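TRNA (adenine-N(1)-)-methyltransferase (Thermus thermophilus, PDB 2PWY) catalyses the S-adenosyl-L-methionine-dependent methylation of N1 of adenosine 58 in tRNA and is required for growth at extreme temperatures. Local coordinates at residues R99-T105 with L123-E128; S107-L112 with N140-W145; A115-E120 with F144-V150. All coordinates share one frame; numbering follows the deposited sequence.

Contact 1: R99-T105 with L123-E128; sequences RVLEAGT and LVESYE. With SAH (S-adenosyl-L-homocysteine), chain E.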
loop_
_atom_site.group_PDB
_atom_site.type_symbol
_atom_site.label_atom_id
_atom_site.label_comp_id
_atom_site.label_asym_id
_atom_site.label_seq_id
_atom_site.Cartn_x
_atom_site.Cartn_y
_atom_site.Cartn_z
ATOM N N ARG A 99 -27.806 -17.651 -7.798
ATOM C CA ARG A 99 -27.835 -17.400 -9.238
ATOM C C ARG A 99 -27.182 -16.045 -9.477
ATOM O O ARG A 99 -27.644 -15.031 -8.949
ATOM C CB ARG A 99 -29.276 -17.412 -9.740
ATOM C CG ARG A 99 -30.005 -18.705 -9.415
ATOM C CD ARG A 99 -31.483 -18.657 -9.796
ATOM N NE ARG A 99 -31.718 -19.045 -11.190
ATOM C CZ ARG A 99 -32.052 -18.192 -12.151
ATOM N NH1 ARG A 99 -32.189 -16.906 -11.867
ATOM N NH2 ARG A 99 -32.262 -18.619 -13.395
ATOM N N VAL A 100 -26.099 -16.043 -10.247
ATOM C CA VAL A 100 -25.334 -14.820 -10.478
ATOM C C VAL A 100 -25.284 -14.476 -11.963
ATOM O O VAL A 100 -25.044 -15.343 -12.801
ATOM C CB VAL A 100 -23.910 -14.909 -9.849
ATOM C CG1 VAL A 100 -23.090 -16.079 -10.438
ATOM C CG2 VAL A 100 -23.165 -13.583 -9.994
ATOM N N LEU A 101 -25.516 -13.201 -12.259
ATOM C CA LEU A 101 -25.468 -12.691 -13.624
ATOM C C LEU A 101 -24.074 -12.128 -13.880
ATOM O O LEU A 101 -23.534 -11.397 -13.042
ATOM C CB LEU A 101 -26.511 -11.585 -13.791
ATOM C CG LEU A 101 -26.726 -11.004 -15.190
ATOM C CD1 LEU A 101 -27.296 -12.043 -16.157
ATOM C CD2 LEU A 101 -27.648 -9.757 -15.073
ATOM N N GLU A 102 -23.506 -12.455 -15.041
ATOM C CA GLU A 102 -22.173 -11.984 -15.395
ATOM C C GLU A 102 -22.102 -11.417 -16.801
ATOM O O GLU A 102 -22.647 -12.000 -17.735
ATOM C CB GLU A 102 -21.135 -13.123 -15.298
ATOM C CG GLU A 102 -19.726 -12.664 -15.697
ATOM C CD GLU A 102 -18.702 -13.795 -15.869
ATOM O OE1 GLU A 102 -19.061 -14.908 -16.320
ATOM O OE2 GLU A 102 -17.514 -13.549 -15.549
ATOM N N ALA A 103 -21.405 -10.294 -16.949
ATOM C CA ALA A 103 -20.956 -9.840 -18.277
ATOM C C ALA A 103 -19.693 -8.980 -18.117
ATOM O O ALA A 103 -19.568 -8.275 -17.116
ATOM C CB ALA A 103 -22.067 -9.044 -18.981
ATOM N N GLY A 104 -18.737 -9.055 -19.057
ATOM C CA GLY A 104 -18.749 -10.023 -20.166
ATOM C C GLY A 104 -17.959 -11.278 -19.817
ATOM O O GLY A 104 -17.007 -11.211 -19.034
ATOM N N THR A 105 -18.348 -12.426 -20.378
ATOM C CA THR A 105 -17.634 -13.685 -20.103
ATOM C C THR A 105 -16.123 -13.527 -20.303
ATOM O O THR A 105 -15.325 -14.031 -19.502
ATOM C CB THR A 105 -18.183 -14.863 -20.952
ATOM O OG1 THR A 105 -19.614 -14.795 -20.988
ATOM C CG2 THR A 105 -17.765 -16.205 -20.357
ATOM N N LEU A 123 -26.156 -21.192 -10.344
ATOM C CA LEU A 123 -26.122 -20.846 -11.756
ATOM C C LEU A 123 -25.296 -19.599 -11.983
ATOM O O LEU A 123 -25.455 -18.604 -11.273
ATOM C CB LEU A 123 -27.550 -20.609 -12.274
ATOM C CG LEU A 123 -27.667 -20.045 -13.699
ATOM C CD1 LEU A 123 -27.276 -21.098 -14.751
ATOM C CD2 LEU A 123 -29.055 -19.480 -13.962
ATOM N N VAL A 124 -24.421 -19.663 -12.983
ATOM C CA VAL A 124 -23.760 -18.473 -13.516
ATOM C C VAL A 124 -24.403 -18.236 -14.894
ATOM O O VAL A 124 -24.285 -19.059 -15.802
ATOM C CB VAL A 124 -22.212 -18.671 -13.649
ATOM C CG1 VAL A 124 -21.534 -17.383 -14.184
ATOM C CG2 VAL A 124 -21.591 -19.101 -12.315
ATOM N N GLU A 125 -25.127 -17.128 -15.020
ATOM C CA GLU A 125 -25.764 -16.742 -16.271
ATOM C C GLU A 125 -24.840 -15.719 -16.913
ATOM O O GLU A 125 -24.840 -14.559 -16.518
ATOM C CB GLU A 125 -27.098 -16.082 -15.939
ATOM C CG GLU A 125 -28.043 -15.948 -17.097
ATOM C CD GLU A 125 -28.955 -17.142 -17.178
ATOM O OE1 GLU A 125 -29.985 -17.155 -16.475
ATOM O OE2 GLU A 125 -28.615 -18.075 -17.920
ATOM N N SER A 126 -24.053 -16.143 -17.897
ATOM C CA SER A 126 -22.956 -15.320 -18.387
ATOM C C SER A 126 -23.173 -14.840 -19.816
ATOM O O SER A 126 -23.539 -15.633 -20.689
ATOM C CB SER A 126 -21.640 -16.107 -18.281
ATOM O OG SER A 126 -20.525 -15.264 -18.500
ATOM N N TYR A 127 -22.947 -13.550 -20.055
ATOM C CA TYR A 127 -23.174 -12.951 -21.387
ATOM C C TYR A 127 -21.890 -12.444 -21.987
ATOM O O TYR A 127 -21.084 -11.821 -21.299
ATOM C CB TYR A 127 -24.183 -11.786 -21.309
ATOM C CG TYR A 127 -25.579 -12.300 -21.114
ATOM C CD1 TYR A 127 -26.471 -12.360 -22.177
ATOM C CD2 TYR A 127 -25.992 -12.785 -19.871
ATOM C CE1 TYR A 127 -27.761 -12.869 -22.001
ATOM C CE2 TYR A 127 -27.267 -13.297 -19.693
ATOM C CZ TYR A 127 -28.137 -13.343 -20.761
ATOM O OH TYR A 127 -29.399 -13.861 -20.578
ATOM N N GLU A 128 -21.707 -12.692 -23.281
ATOM C CA GLU A 128 -20.540 -12.186 -23.996
ATOM C C GLU A 128 -20.934 -11.777 -25.414
ATOM O O GLU A 128 -21.483 -12.589 -26.150
ATOM C CB GLU A 128 -19.438 -13.262 -24.026
ATOM C CG GLU A 128 -18.242 -12.958 -24.928
ATOM C CD GLU A 128 -17.571 -11.637 -24.619
ATOM O OE1 GLU A 128 -17.067 -11.456 -23.478
ATOM O OE2 GLU A 128 -17.528 -10.779 -25.528
HETATM N N SAH E . -13.873 -11.116 -16.471
HETATM C CA SAH E . -13.449 -11.710 -17.781
HETATM C CB SAH E . -12.845 -10.648 -18.691
HETATM C CG SAH E . -13.905 -9.713 -19.280
HETATM S SD SAH E . -13.155 -8.655 -20.547
HETATM C C SAH E . -12.466 -12.832 -17.507
HETATM O O SAH E . -12.062 -13.031 -16.352
HETATM O OXT SAH E . -12.079 -13.564 -18.425
HETATM C "C5'" SAH E . -14.679 -7.781 -20.989
HETATM C "C4'" SAH E . -15.547 -8.590 -21.959
HETATM O "O4'" SAH E . -16.856 -8.058 -21.951
HETATM C "C3'" SAH E . -15.090 -8.568 -23.423
HETATM O "O3'" SAH E . -14.984 -9.915 -23.874
HETATM C "C2'" SAH E . -16.192 -7.806 -24.160
HETATM O "O2'" SAH E . -16.465 -8.307 -25.449
HETATM C "C1'" SAH E . -17.386 -8.061 -23.275
HETATM N N9 SAH E . -18.452 -7.047 -23.235
HETATM C C8 SAH E . -18.301 -5.697 -23.097
HETATM N N7 SAH E . -19.537 -5.155 -23.018
HETATM C C5 SAH E . -20.468 -6.134 -23.053
HETATM C C6 SAH E . -21.867 -6.126 -23.003
HETATM N N6 SAH E . -22.552 -4.978 -22.881
HETATM N N1 SAH E . -22.529 -7.344 -23.074
HETATM C C2 SAH E . -21.837 -8.525 -23.201
HETATM N N3 SAH E . -20.458 -8.515 -23.260
HETATM C C4 SAH E . -19.790 -7.339 -23.184
#
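The hydrogen bond from Val100 N to Leu123 O (2.8 Å) begins the parallel pairing of strands 99-103 and 123-128, whose axes come within 4.6 Å at 16°; Glu125 N to Val100 O, Glu102 N to Glu125 O and Tyr127 N to Glu102 O continue it. Beside Val100 and Val124, whose methyls touch, Glu102 reaches out extended from a CG anti to its backbone N (chi1 179°), and Ser126 OG donates to Glu102 OE1 at 2.6 Å from above the carboxylate plane. Thr105 OG1 donates to Ser126 OG (2.7 Å). On the other face Leu101 CD1 lies 3.8 Å from Tyr127 CE2, and Leu123 CD2 sits over a face of the Arg99 guanidinium, whose NH1 bonds Ala166 O. Past the cis peptide before Gly104, the Thr105 N-H comes down on Tyr127 O from above its carbonyl plane. At the strand end Glu128 OE1 and OE2 accept the O3' (2.6 Å) and O2' (2.7 Å) hydroxyls of S-adenosyl-L-homocysteine, as is characteristic of the acidic residue ending the second strand in class I methyltransferases. The buried relay delivers the Ser126 hydroxyl to Glu102 OE1, which Thr111 also bonds, and ties the glycine-rich turn to the neighbouring strand.

Contact 2: S107-L112 with N140-W145; sequences SGGLTL and NVRAFW. With SAH (S-adenosyl-L-homocysteine), chain E.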
loop_
_atom_site.group_PDB
_atom_site.type_symbol
_atom_site.label_atom_id
_atom_site.label_comp_id
_atom_site.label_asym_id
_atom_site.label_seq_id
_atom_site.Cartn_x
_atom_site.Cartn_y
_atom_site.Cartn_z
ATOM N N SER A 107 -12.652 -14.180 -21.093
ATOM C CA SER A 107 -11.881 -15.423 -21.255
ATOM C C SER A 107 -12.249 -16.480 -20.212
ATOM O O SER A 107 -11.608 -17.520 -20.125
ATOM C CB SER A 107 -10.378 -15.130 -21.237
ATOM O OG SER A 107 -10.040 -14.413 -22.416
ATOM N N GLY A 108 -13.288 -16.194 -19.425
ATOM C CA GLY A 108 -13.815 -17.156 -18.455
ATOM C C GLY A 108 -13.119 -17.215 -17.106
ATOM O O GLY A 108 -13.414 -18.097 -16.298
ATOM N N GLY A 109 -12.222 -16.270 -16.835
ATOM C CA GLY A 109 -11.496 -16.283 -15.561
ATOM C C GLY A 109 -12.429 -16.031 -14.392
ATOM O O GLY A 109 -12.531 -16.855 -13.483
ATOM N N LEU A 110 -13.113 -14.890 -14.415
ATOM C CA LEU A 110 -14.096 -14.587 -13.366
ATOM C C LEU A 110 -15.216 -15.642 -13.364
ATOM O O LEU A 110 -15.686 -16.056 -12.305
ATOM C CB LEU A 110 -14.648 -13.165 -13.539
ATOM C CG LEU A 110 -15.651 -12.713 -12.469
ATOM C CD1 LEU A 110 -15.091 -12.901 -11.065
ATOM C CD2 LEU A 110 -16.151 -11.267 -12.720
ATOM N N THR A 111 -15.613 -16.100 -14.554
ATOM C CA THR A 111 -16.632 -17.148 -14.673
ATOM C C THR A 111 -16.307 -18.351 -13.788
ATOM O O THR A 111 -17.180 -18.865 -13.087
ATOM C CB THR A 111 -16.815 -17.624 -16.129
ATOM O OG1 THR A 111 -16.972 -16.482 -16.986
ATOM C CG2 THR A 111 -18.051 -18.532 -16.225
ATOM N N LEU A 112 -15.046 -18.783 -13.811
ATOM C CA LEU A 112 -14.628 -19.921 -13.001
ATOM C C LEU A 112 -14.764 -19.664 -11.500
ATOM O O LEU A 112 -15.243 -20.534 -10.760
ATOM C CB LEU A 112 -13.203 -20.334 -13.384
ATOM C CG LEU A 112 -13.109 -21.094 -14.719
ATOM C CD1 LEU A 112 -11.669 -21.099 -15.209
ATOM C CD2 LEU A 112 -13.668 -22.546 -14.598
ATOM N N ASN A 140 -11.844 -22.419 -22.114
ATOM C CA ASN A 140 -11.096 -22.223 -20.871
ATOM C C ASN A 140 -11.840 -22.804 -19.672
ATOM O O ASN A 140 -11.244 -23.489 -18.835
ATOM C CB ASN A 140 -10.796 -20.739 -20.649
ATOM C CG ASN A 140 -9.677 -20.221 -21.547
ATOM O OD1 ASN A 140 -8.939 -20.994 -22.167
ATOM N ND2 ASN A 140 -9.541 -18.907 -21.608
ATOM N N VAL A 141 -13.150 -22.545 -19.611
ATOM C CA VAL A 141 -13.986 -23.032 -18.514
ATOM C C VAL A 141 -14.071 -24.560 -18.555
ATOM O O VAL A 141 -13.871 -25.243 -17.550
ATOM C CB VAL A 141 -15.400 -22.401 -18.570
ATOM C CG1 VAL A 141 -16.347 -23.043 -17.545
ATOM C CG2 VAL A 141 -15.297 -20.889 -18.348
ATOM N N ARG A 142 -14.356 -25.092 -19.738
ATOM C CA ARG A 142 -14.614 -26.519 -19.849
ATOM C C ARG A 142 -13.361 -27.362 -19.592
ATOM O O ARG A 142 -13.460 -28.480 -19.076
ATOM C CB ARG A 142 -15.309 -26.834 -21.174
ATOM C CG ARG A 142 -16.742 -26.289 -21.156
ATOM C CD ARG A 142 -17.335 -26.003 -22.532
ATOM N NE ARG A 142 -18.695 -25.477 -22.379
ATOM C CZ ARG A 142 -19.486 -25.102 -23.379
ATOM N NH1 ARG A 142 -19.073 -25.184 -24.639
ATOM N NH2 ARG A 142 -20.703 -24.642 -23.113
ATOM N N ALA A 143 -12.190 -26.797 -19.892
ATOM C CA ALA A 143 -10.910 -27.487 -19.708
ATOM C C ALA A 143 -10.543 -27.660 -18.237
ATOM O O ALA A 143 -9.699 -28.499 -17.890
ATOM C CB ALA A 143 -9.794 -26.742 -20.444
ATOM N N PHE A 144 -11.180 -26.865 -17.374
ATOM C CA PHE A 144 -10.820 -26.805 -15.957
ATOM C C PHE A 144 -11.951 -27.256 -15.035
ATOM O O PHE A 144 -11.696 -27.704 -13.912
ATOM C CB PHE A 144 -10.442 -25.365 -15.605
ATOM C CG PHE A 144 -9.721 -25.223 -14.298
ATOM C CD1 PHE A 144 -8.360 -25.516 -14.206
ATOM C CD2 PHE A 144 -10.388 -24.777 -13.162
ATOM C CE1 PHE A 144 -7.673 -25.368 -12.991
ATOM C CE2 PHE A 144 -9.709 -24.642 -11.950
ATOM C CZ PHE A 144 -8.348 -24.929 -11.872
ATOM N N TRP A 145 -13.186 -27.156 -15.523
ATOM C CA TRP A 145 -14.382 -27.264 -14.694
ATOM C C TRP A 145 -15.456 -28.021 -15.459
ATOM O O TRP A 145 -15.884 -27.581 -16.534
ATOM C CB TRP A 145 -14.857 -25.845 -14.376
ATOM C CG TRP A 145 -16.135 -25.666 -13.577
ATOM C CD1 TRP A 145 -17.317 -25.198 -14.057
ATOM C CD2 TRP A 145 -16.328 -25.871 -12.161
ATOM N NE1 TRP A 145 -18.246 -25.101 -13.045
ATOM C CE2 TRP A 145 -17.669 -25.510 -11.871
ATOM C CE3 TRP A 145 -15.509 -26.321 -11.117
ATOM C CZ2 TRP A 145 -18.215 -25.606 -10.590
ATOM C CZ3 TRP A 145 -16.056 -26.417 -9.824
ATOM C CH2 TRP A 145 -17.402 -26.047 -9.579
HETATM N N SAH E . -13.873 -11.116 -16.471
HETATM C CA SAH E . -13.449 -11.710 -17.781
HETATM C CB SAH E . -12.845 -10.648 -18.691
HETATM C CG SAH E . -13.905 -9.713 -19.280
HETATM S SD SAH E . -13.155 -8.655 -20.547
HETATM C C SAH E . -12.466 -12.832 -17.507
HETATM O O SAH E . -12.062 -13.031 -16.352
HETATM O OXT SAH E . -12.079 -13.564 -18.425
HETATM C "C5'" SAH E . -14.679 -7.781 -20.989
HETATM C "C4'" SAH E . -15.547 -8.590 -21.959
HETATM O "O4'" SAH E . -16.856 -8.058 -21.951
HETATM C "C3'" SAH E . -15.090 -8.568 -23.423
HETATM O "O3'" SAH E . -14.984 -9.915 -23.874
HETATM C "C2'" SAH E . -16.192 -7.806 -24.160
HETATM O "O2'" SAH E . -16.465 -8.307 -25.449
HETATM C "C1'" SAH E . -17.386 -8.061 -23.275
HETATM N N9 SAH E . -18.452 -7.047 -23.235
HETATM C C8 SAH E . -18.301 -5.697 -23.097
HETATM N N7 SAH E . -19.537 -5.155 -23.018
HETATM C C5 SAH E . -20.468 -6.134 -23.053
HETATM C C6 SAH E . -21.867 -6.126 -23.003
HETATM N N6 SAH E . -22.552 -4.978 -22.881
HETATM N N1 SAH E . -22.529 -7.344 -23.074
HETATM C C2 SAH E . -21.837 -8.525 -23.201
HETATM N N3 SAH E . -20.458 -8.515 -23.260
HETATM C C4 SAH E . -19.790 -7.339 -23.184
#
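Ser107 O receives the side-chain amide of Asn140 across the contact: ND2 lies 2.9 Å away, in the carbonyl plane and on a lone pair, with the oxygen also in the amide plane and a nearly straight N-H...O angle of 167°. Asn140 ND2 has a second acceptor in Lys74 O, and its OD1 takes a bond from Gln136, so both ends of the amide are engaged. On its other side Ser107 offers its N-H to OXT of S-adenosyl-L-homocysteine, at 2.8 Å. Gly108, the N-cap of helix 109-118, lies with its CA 4.0 Å from Val141 CG2; a side chain there would run into that methyl, and the backbone turns with positive phi. Gly109 N bonds OXT as well, and a side chain on Gly109 would strike the ligand's carboxylate. Leu110 N bonds the other carboxylate oxygen, O, at 2.9 Å. Next in the chain, Thr111 points CG2 at Val141 CG2. Leu112 CD2 reaches Val141 CG1, the Phe144 ring and, nearest at 3.5 Å, Trp145 CB. The leucine and tryptophan side chains run alongside each other, heading opposite ways, and Leu66 and Tyr69 of helix 66-72 also touch the leucine. The ligand carboxylate is thus held by three backbone N-H groups of the turn and first residues of helix 109-118, whose dipole would be expected to stabilise its charge, and the Asn140 amide anchors the same turn through Ser107 O.

Contact 3: A115-E120 with F144-V150; sequences ARAVGE and FWQVENV
The C-terminal end of helix 109-118 meets the loop that leads from helix 131-144 into the edge strand 150-154 of the Rossmann-type sheet. Asn149 does the polar work: its ND2 donates to Ala115 O at 3.0 Å and to Gly119 O at 2.8 Å. The first acceptor lies in the amide plane, whereas the second is approached from well above its own carbonyl plane. Ala115 O also accepts the helical bond from Gly119 N, which arrives from the opposite face of the carbonyl to ND2. A CG set between the backbone N and the carbonyl carbon (chi1 71°) carries the amide back toward the helix end. Asn149 OD1 takes the Trp145 NE1 hydrogen at 2.9 Å, with the oxygen in the ring plane. Ala115 CB approaches this indole, 3.5 Å from NE1, and also touches Val150 CG2. Further out, Arg116 NH2 comes to the edge of the Phe144 ring, near its plane; its salt bridge is with Asp93 of the second subunit, so the packing continues into the tetramer. With an alanine at Asn149, Gly119 O and the Trp145 N-H would probably lose these mates and the indole be freer to turn. One amide thus uses both its ends, satisfying carbonyls at the helix terminus while orienting the tryptophan.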
loop_
_atom_site.group_PDB
_atom_site.type_symbol
_atom_site.label_atom_id
_atom_site.label_comp_id
_atom_site.label_asym_id
_atom_site.label_seq_id
_atom_site.Cartn_x
_atom_site.Cartn_y
_atom_site.Cartn_z
ATOM N N ALA A 115 -18.464 -19.717 -10.689
ATOM C CA ALA A 115 -18.988 -21.083 -10.794
ATOM C C ALA A 115 -18.647 -21.936 -9.566
ATOM O O ALA A 115 -19.480 -22.694 -9.098
ATOM C CB ALA A 115 -18.487 -21.741 -12.088
ATOM N N ARG A 116 -17.429 -21.799 -9.038
ATOM C CA ARG A 116 -17.077 -22.443 -7.763
ATOM C C ARG A 116 -17.955 -21.971 -6.633
ATOM O O ARG A 116 -18.385 -22.783 -5.801
ATOM C CB ARG A 116 -15.643 -22.137 -7.367
ATOM C CG ARG A 116 -14.604 -22.961 -8.083
ATOM C CD ARG A 116 -13.265 -22.706 -7.432
ATOM N NE ARG A 116 -12.279 -23.646 -7.929
ATOM C CZ ARG A 116 -11.017 -23.702 -7.519
ATOM N NH1 ARG A 116 -10.570 -22.855 -6.599
ATOM N NH2 ARG A 116 -10.209 -24.617 -8.048
ATOM N N ALA A 117 -18.181 -20.654 -6.573
ATOM C CA ALA A 117 -18.920 -20.050 -5.471
ATOM C C ALA A 117 -20.374 -20.500 -5.392
ATOM O O ALA A 117 -20.883 -20.743 -4.308
ATOM C CB ALA A 117 -18.832 -18.528 -5.526
ATOM N N VAL A 118 -21.037 -20.645 -6.532
ATOM C CA VAL A 118 -22.469 -20.974 -6.496
ATOM C C VAL A 118 -22.705 -22.477 -6.570
ATOM O O VAL A 118 -23.769 -22.964 -6.191
ATOM C CB VAL A 118 -23.279 -20.211 -7.581
ATOM C CG1 VAL A 118 -23.065 -18.696 -7.450
ATOM C CG2 VAL A 118 -22.918 -20.673 -8.980
ATOM N N GLY A 119 -21.708 -23.205 -7.078
ATOM C CA GLY A 119 -21.731 -24.675 -7.092
ATOM C C GLY A 119 -22.771 -25.328 -7.985
ATOM O O GLY A 119 -23.501 -24.652 -8.705
ATOM N N GLU A 120 -22.848 -26.658 -7.923
ATOM C CA GLU A 120 -23.649 -27.426 -8.890
ATOM C C GLU A 120 -25.145 -27.140 -8.875
ATOM O O GLU A 120 -25.844 -27.378 -9.867
ATOM C CB GLU A 120 -23.380 -28.936 -8.748
ATOM C CG GLU A 120 -23.763 -29.511 -7.405
ATOM C CD GLU A 120 -23.429 -30.991 -7.266
ATOM O OE1 GLU A 120 -22.609 -31.513 -8.061
ATOM O OE2 GLU A 120 -23.990 -31.627 -6.349
ATOM N N PHE A 144 -11.180 -26.865 -17.374
ATOM C CA PHE A 144 -10.820 -26.805 -15.957
ATOM C C PHE A 144 -11.951 -27.256 -15.035
ATOM O O PHE A 144 -11.696 -27.704 -13.912
ATOM C CB PHE A 144 -10.442 -25.365 -15.605
ATOM C CG PHE A 144 -9.721 -25.223 -14.298
ATOM C CD1 PHE A 144 -8.360 -25.516 -14.206
ATOM C CD2 PHE A 144 -10.388 -24.777 -13.162
ATOM C CE1 PHE A 144 -7.673 -25.368 -12.991
ATOM C CE2 PHE A 144 -9.709 -24.642 -11.950
ATOM C CZ PHE A 144 -8.348 -24.929 -11.872
ATOM N N TRP A 145 -13.186 -27.156 -15.523
ATOM C CA TRP A 145 -14.382 -27.264 -14.694
ATOM C C TRP A 145 -15.456 -28.021 -15.459
ATOM O O TRP A 145 -15.884 -27.581 -16.534
ATOM C CB TRP A 145 -14.857 -25.845 -14.376
ATOM C CG TRP A 145 -16.135 -25.666 -13.577
ATOM C CD1 TRP A 145 -17.317 -25.198 -14.057
ATOM C CD2 TRP A 145 -16.328 -25.871 -12.161
ATOM N NE1 TRP A 145 -18.246 -25.101 -13.045
ATOM C CE2 TRP A 145 -17.669 -25.510 -11.871
ATOM C CE3 TRP A 145 -15.509 -26.321 -11.117
ATOM C CZ2 TRP A 145 -18.215 -25.606 -10.590
ATOM C CZ3 TRP A 145 -16.056 -26.417 -9.824
ATOM C CH2 TRP A 145 -17.402 -26.047 -9.579
ATOM N N GLN A 146 -15.882 -29.146 -14.897
ATOM C CA GLN A 146 -16.809 -30.047 -15.570
ATOM C C GLN A 146 -18.266 -29.929 -15.101
ATOM O O GLN A 146 -19.157 -30.568 -15.675
ATOM C CB GLN A 146 -16.313 -31.499 -15.452
ATOM N N VAL A 147 -18.507 -29.118 -14.071
ATOM C CA VAL A 147 -19.853 -28.941 -13.524
ATOM C C VAL A 147 -20.673 -28.048 -14.454
ATOM O O VAL A 147 -20.226 -26.964 -14.830
ATOM C CB VAL A 147 -19.806 -28.359 -12.079
ATOM C CG1 VAL A 147 -21.200 -28.060 -11.558
ATOM C CG2 VAL A 147 -19.061 -29.309 -11.129
ATOM N N GLU A 148 -21.869 -28.516 -14.823
ATOM C CA GLU A 148 -22.715 -27.826 -15.803
ATOM C C GLU A 148 -23.607 -26.779 -15.128
ATOM O O GLU A 148 -24.837 -26.844 -15.183
ATOM C CB GLU A 148 -23.520 -28.845 -16.632
ATOM C CG GLU A 148 -22.626 -29.665 -17.581
ATOM C CD GLU A 148 -23.301 -30.904 -18.166
ATOM O OE1 GLU A 148 -24.451 -31.228 -17.787
ATOM O OE2 GLU A 148 -22.661 -31.569 -19.009
ATOM N N ASN A 149 -22.962 -25.811 -14.485
ATOM C CA ASN A 149 -23.689 -24.764 -13.778
ATOM C C ASN A 149 -23.438 -23.396 -14.390
ATOM O O ASN A 149 -23.732 -22.392 -13.769
ATOM C CB ASN A 149 -23.353 -24.765 -12.274
ATOM C CG ASN A 149 -21.941 -24.273 -11.986
ATOM O OD1 ASN A 149 -21.071 -24.287 -12.866
ATOM N ND2 ASN A 149 -21.707 -23.831 -10.749
ATOM N N VAL A 150 -22.896 -23.360 -15.609
ATOM C CA VAL A 150 -22.750 -22.107 -16.347
ATOM C C VAL A 150 -23.603 -22.136 -17.606
ATOM O O VAL A 150 -23.463 -23.049 -18.430
ATOM C CB VAL A 150 -21.274 -21.834 -16.763
ATOM C CG1 VAL A 150 -21.164 -20.464 -17.406
ATOM C CG2 VAL A 150 -20.333 -21.928 -15.556
#

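All three contacts use the 99-128 beta-alpha-beta unit: contact 1 pairs its two strands, and contacts 2 and 3 lie at successive parts of helix 109-118. Contacts 1 and 2 share the S-adenosyl-L-homocysteine pocket, one at the ribose and the other at the carboxylate, with centres about 12 Å apart; Glu102 OE1, 2.7 Å from Thr111 OG1, joins them. Contact 3, its centre about 9 Å from that of contact 2, shares Phe144 and Trp145 with it, and the Val150 side chain is about 11 Å from the ligand. Val124 N, 2.9 Å from Asn149 O, probably hydrogen-bonds contact 1 to contact 3 where the edge strand begins.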